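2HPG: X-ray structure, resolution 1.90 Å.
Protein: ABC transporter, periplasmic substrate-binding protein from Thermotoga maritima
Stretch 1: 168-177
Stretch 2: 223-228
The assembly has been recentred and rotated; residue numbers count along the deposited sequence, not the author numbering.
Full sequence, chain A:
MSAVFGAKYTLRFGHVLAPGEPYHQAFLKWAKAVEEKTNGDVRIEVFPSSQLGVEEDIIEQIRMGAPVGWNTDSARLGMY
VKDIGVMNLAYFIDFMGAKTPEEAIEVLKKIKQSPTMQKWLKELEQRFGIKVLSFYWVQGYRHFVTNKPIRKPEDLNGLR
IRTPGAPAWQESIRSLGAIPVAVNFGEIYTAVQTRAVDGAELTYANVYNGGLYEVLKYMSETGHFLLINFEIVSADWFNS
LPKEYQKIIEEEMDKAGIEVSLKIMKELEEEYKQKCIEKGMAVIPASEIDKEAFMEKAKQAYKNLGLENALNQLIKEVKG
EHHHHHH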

# COMPACT_ATOMS: atom_id res chain seq x y z
N ALA A 168 -10.13 -2.00 6.61
CA ALA A 168 -10.00 -2.62 5.29
C ALA A 168 -9.20 -3.93 5.36
O ALA A 168 -9.58 -4.93 4.76
CB ALA A 168 -9.36 -1.66 4.29
N TRP A 169 -8.12 -3.93 6.13
CA TRP A 169 -7.32 -5.14 6.34
C TRP A 169 -8.00 -6.19 7.21
O TRP A 169 -8.07 -7.37 6.84
CB TRP A 169 -6.02 -4.79 7.04
CG TRP A 169 -5.18 -3.72 6.44
CD1 TRP A 169 -5.16 -2.41 6.82
CD2 TRP A 169 -4.14 -3.86 5.44
NE1 TRP A 169 -4.20 -1.73 6.11
CE2 TRP A 169 -3.57 -2.59 5.25
CE3 TRP A 169 -3.66 -4.94 4.69
CZ2 TRP A 169 -2.52 -2.36 4.34
CZ3 TRP A 169 -2.62 -4.72 3.80
CH2 TRP A 169 -2.07 -3.44 3.62
N GLN A 170 -8.48 -5.77 8.38
CA GLN A 170 -9.06 -6.68 9.36
C GLN A 170 -10.26 -7.41 8.77
O GLN A 170 -10.35 -8.64 8.86
CB GLN A 170 -9.45 -5.94 10.64
CG GLN A 170 -8.30 -5.28 11.39
CD GLN A 170 -7.45 -6.25 12.16
OE1 GLN A 170 -7.97 -6.98 12.98
NE2 GLN A 170 -6.14 -6.23 11.92
N GLU A 171 -11.16 -6.66 8.17
CA GLU A 171 -12.39 -7.22 7.60
C GLU A 171 -12.12 -8.11 6.40
O GLU A 171 -12.79 -9.10 6.22
CB GLU A 171 -13.34 -6.10 7.17
CG GLU A 171 -13.81 -5.25 8.32
CD GLU A 171 -14.81 -5.95 9.20
OE1 GLU A 171 -15.43 -6.94 8.74
OE2 GLU A 171 -14.96 -5.52 10.38
N SER A 172 -11.15 -7.73 5.58
CA SER A 172 -10.71 -8.55 4.46
C SER A 172 -10.20 -9.93 4.92
O SER A 172 -10.67 -10.96 4.43
CB SER A 172 -9.61 -7.82 3.68
OG SER A 172 -10.17 -6.75 2.93
N ILE A 173 -9.25 -9.94 5.85
CA ILE A 173 -8.66 -11.19 6.34
C ILE A 173 -9.69 -12.05 7.07
O ILE A 173 -9.69 -13.30 6.97
CB ILE A 173 -7.44 -10.93 7.25
CG1 ILE A 173 -6.28 -10.34 6.43
CG2 ILE A 173 -6.99 -12.21 7.94
CD1 ILE A 173 -5.96 -11.09 5.14
N ARG A 174 -10.58 -11.38 7.80
CA ARG A 174 -11.73 -12.07 8.42
C ARG A 174 -12.65 -12.72 7.38
O ARG A 174 -13.08 -13.84 7.55
CB ARG A 174 -12.51 -11.11 9.31
CG ARG A 174 -13.62 -11.76 10.10
CD ARG A 174 -14.25 -10.75 11.04
NE ARG A 174 -15.47 -11.24 11.68
CZ ARG A 174 -16.69 -11.21 11.12
NH1 ARG A 174 -16.86 -10.75 9.89
NH2 ARG A 174 -17.75 -11.66 11.80
N SER A 175 -12.95 -12.01 6.30
CA SER A 175 -13.84 -12.55 5.28
C SER A 175 -13.24 -13.74 4.52
O SER A 175 -13.97 -14.63 4.07
CB SER A 175 -14.24 -11.45 4.30
OG SER A 175 -13.18 -11.22 3.39
N LEU A 176 -11.91 -13.76 4.38
CA LEU A 176 -11.20 -14.90 3.74
C LEU A 176 -11.22 -16.17 4.58
O LEU A 176 -11.08 -17.27 4.05
CB LEU A 176 -9.75 -14.52 3.43
CG LEU A 176 -9.58 -13.41 2.40
CD1 LEU A 176 -8.11 -13.22 2.01
CD2 LEU A 176 -10.43 -13.68 1.18
N GLY A 177 -11.38 -16.02 5.89
CA GLY A 177 -11.64 -17.15 6.78
C GLY A 177 -10.84 -17.19 8.06
O GLY A 177 -11.03 -18.08 8.89
N GLY A 223 -2.18 -14.07 -3.08
CA GLY A 223 -2.09 -12.76 -3.74
C GLY A 223 -3.32 -11.89 -3.44
O GLY A 223 -3.83 -11.17 -4.31
N HIS A 224 -3.79 -11.97 -2.21
CA HIS A 224 -5.07 -11.39 -1.78
C HIS A 224 -5.08 -9.85 -1.61
O HIS A 224 -6.16 -9.25 -1.61
CB HIS A 224 -5.53 -12.06 -0.49
CG HIS A 224 -4.52 -11.98 0.61
ND1 HIS A 224 -3.60 -12.96 0.85
CD2 HIS A 224 -4.25 -10.99 1.50
CE1 HIS A 224 -2.81 -12.60 1.84
NE2 HIS A 224 -3.18 -11.40 2.26
N PHE A 225 -3.91 -9.21 -1.44
CA PHE A 225 -3.79 -7.75 -1.50
C PHE A 225 -2.71 -7.35 -2.48
O PHE A 225 -1.67 -8.00 -2.57
CB PHE A 225 -3.38 -7.11 -0.16
CG PHE A 225 -4.36 -7.28 0.96
CD1 PHE A 225 -5.66 -6.83 0.86
CD2 PHE A 225 -3.94 -7.80 2.16
CE1 PHE A 225 -6.52 -6.97 1.91
CE2 PHE A 225 -4.78 -7.94 3.21
CZ PHE A 225 -6.09 -7.53 3.10
N LEU A 226 -2.98 -6.29 -3.24
CA LEU A 226 -1.93 -5.49 -3.87
C LEU A 226 -1.88 -4.17 -3.11
O LEU A 226 -2.83 -3.39 -3.17
CB LEU A 226 -2.22 -5.23 -5.34
CG LEU A 226 -1.14 -4.43 -6.03
CD1 LEU A 226 0.16 -5.22 -6.10
CD2 LEU A 226 -1.60 -3.96 -7.40
N LEU A 227 -0.79 -3.92 -2.40
CA LEU A 227 -0.66 -2.72 -1.56
C LEU A 227 -0.36 -1.48 -2.38
O LEU A 227 0.74 -1.31 -2.94
CB LEU A 227 0.38 -2.94 -0.45
CG LEU A 227 0.66 -1.78 0.52
CD1 LEU A 227 -0.59 -1.00 0.89
CD2 LEU A 227 1.35 -2.36 1.77
N ILE A 228 -1.38 -0.63 -2.49
CA ILE A 228 -1.30 0.61 -3.21
C ILE A 228 -1.12 1.71 -2.17
O ILE A 228 -2.00 1.93 -1.34
CB ILE A 228 -2.59 0.89 -4.00
CG1 ILE A 228 -2.88 -0.25 -4.99
CG2 ILE A 228 -2.48 2.22 -4.74
CD1 ILE A 228 -4.36 -0.24 -5.47

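The helix and strand run nearly antiparallel (166°), their axes 10.3 Å apart at closest approach, and no hydrogen bond joins them; side-chain packing makes the contact. Its centre is Phe 225, whose CA-to-CB bond points toward the helix. With chi1 at -64° (m), its ring reaches across to the helix, and Trp 169 meets it edge-to-face: the ring planes lie at 77°, the six-membered ring centroid of Trp 169 is 5.0 Å from that of Phe 225, and Trp 169 CE3 sits 3.5 Å from Phe 225 CE2, over the phenyl face.

The CA-to-CB bond of Trp 169 points sideways, so the m rotamer (chi1 -53°) and chi2 of 98° are what carry the indole to the strand. Its far end also reaches Leu 227, with CH2 3.9 Å from Leu 227 CD1. Ile 173, m at both chi angles, likewise starts sideways, yet its CD1 lies 3.9 Å from Phe 225 CE2 and 4.0 Å from His 224 NE2.

Ser 172 combines two roles. At chi1 -73° (m), its OG turns back to donate a 2.6 Å hydrogen bond to Ala 168 O, while Ser 172 CB packs 3.6 Å from Phe 225 CZ at the ring edge. Farther along the helix, Leu 176 (m, t) places CD1 3.8 Å from His 224 CB.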